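Local coordinates for fatty acid/retinol binding protein protein 7, isoform A, confirmed BY transcript evidence (Caenorhabditis elegans, PDB 2W9Y) that probably binds fatty acids such as oleic acid, as a lipid-transport protein of the nematode fatty acid and retinol binding family, at residues G79-P82 against A83-E86. Residues are numbered along the deposited sequence; the frame is centred on the assembly and turned at random.
Sequences GLSP and AAVE
S81 turns its hydroxyl onto the backbone of A84, a worked example of how a serine starts a helix. With OG lodged between its own backbone N and carbonyl carbon (chi1 76°), the short side chain curls forward over the opening turn, and S81 OG accepts from A84 N at 3.1 Å along a nearly straight N-H (163°). The methyl of A84 lies close beside the same oxygen, S81 OG to A84 CB being 3.4 Å. While the side chain of S81 caps A84 N, its carbonyl O begins the regular helix bonding, taking V85 N at 2.9 Å. One residue on, P82 O receives E86 N at 3.0 Å. P82 itself has no N-H to offer, which suits the first turn, where N-H groups have no carbonyl one turn back to bond. Just ahead of the cap, L80 points toward the helix and lays its CB against two side chains. The tighter approach is to V85, whose CG2 branch, anti to its carbonyl carbon, comes within 3.4 Å of L80 CB, closer than usual for two carbons; A84 CB stands at 4.0 Å from that same L80 CB. Farther out, L80 reaches A130, L131 and N134 of helix 125-134, while S81 OG also hydrogen-bonds D127 OD1 of that helix. With an alanine here in place of S81, A84 N would probably lose its side-chain acceptor and D127 this partner, weakening both the start of helix 82-104 and its tie to helix 125-134. The whole is a serine N-cap with proline at N1, closed by a hydrophobic staple between L80 (N') and V85 (N4), at the surface of this all-helical lipid-binding fold.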
loop_
_atom_site.group_PDB
_atom_site.type_symbol
_atom_site.label_atom_id
_atom_site.label_comp_id
_atom_site.label_asym_id
_atom_site.label_seq_id
_atom_site.Cartn_x
_atom_site.Cartn_y
_atom_site.Cartn_z
ATOM N N GLY A 79 12.744 -8.465 -11.480
ATOM C CA GLY A 79 14.200 -8.516 -11.470
ATOM C C GLY A 79 14.926 -8.550 -10.147
ATOM O O GLY A 79 16.173 -8.763 -10.122
ATOM N N LEU A 80 14.157 -8.390 -9.052
ATOM C CA LEU A 80 14.703 -8.421 -7.709
ATOM C C LEU A 80 15.164 -9.813 -7.277
ATOM O O LEU A 80 14.585 -10.795 -7.726
ATOM C CB LEU A 80 13.704 -7.860 -6.683
ATOM C CG LEU A 80 13.243 -6.395 -6.791
ATOM C CD1 LEU A 80 12.200 -6.041 -5.695
ATOM C CD2 LEU A 80 14.467 -5.454 -6.694
ATOM N N SER A 81 16.176 -9.854 -6.392
ATOM C CA SER A 81 16.704 -11.077 -5.783
ATOM C C SER A 81 15.677 -11.602 -4.772
ATOM O O SER A 81 14.802 -10.857 -4.357
ATOM C CB SER A 81 17.939 -10.704 -4.993
ATOM O OG SER A 81 17.562 -10.057 -3.727
ATOM N N PRO A 82 15.804 -12.870 -4.346
ATOM C CA PRO A 82 14.863 -13.487 -3.410
ATOM C C PRO A 82 14.740 -12.695 -2.156
ATOM O O PRO A 82 13.604 -12.518 -1.678
ATOM C CB PRO A 82 15.489 -14.875 -3.141
ATOM C CG PRO A 82 16.170 -15.171 -4.475
ATOM C CD PRO A 82 16.634 -13.869 -5.037
ATOM N N ALA A 83 15.846 -12.145 -1.655
ATOM C CA ALA A 83 15.828 -11.378 -0.390
ATOM C C ALA A 83 15.119 -10.048 -0.558
ATOM O O ALA A 83 14.350 -9.606 0.328
ATOM C CB ALA A 83 17.257 -11.100 0.125
ATOM N N ALA A 84 15.388 -9.391 -1.679
ATOM C CA ALA A 84 14.768 -8.094 -1.920
ATOM C C ALA A 84 13.288 -8.230 -2.162
ATOM O O ALA A 84 12.514 -7.323 -1.747
ATOM C CB ALA A 84 15.476 -7.416 -3.110
ATOM N N VAL A 85 12.876 -9.304 -2.848
ATOM C CA VAL A 85 11.457 -9.599 -3.081
ATOM C C VAL A 85 10.756 -9.904 -1.753
ATOM O O VAL A 85 9.637 -9.402 -1.509
ATOM C CB VAL A 85 11.248 -10.765 -4.048
ATOM C CG1 VAL A 85 9.786 -11.294 -3.991
ATOM C CG2 VAL A 85 11.707 -10.394 -5.496
ATOM N N GLU A 86 11.384 -10.726 -0.904
ATOM C CA GLU A 86 10.824 -10.966 0.476
ATOM C C GLU A 86 10.577 -9.641 1.231
ATOM O O GLU A 86 9.533 -9.437 1.927
ATOM C CB GLU A 86 11.805 -11.812 1.269
ATOM C CG GLU A 86 11.545 -11.874 2.760
ATOM C CD GLU A 86 12.476 -12.902 3.470
ATOM O OE1 GLU A 86 13.706 -12.656 3.592
ATOM O OE2 GLU A 86 11.976 -13.955 3.910
#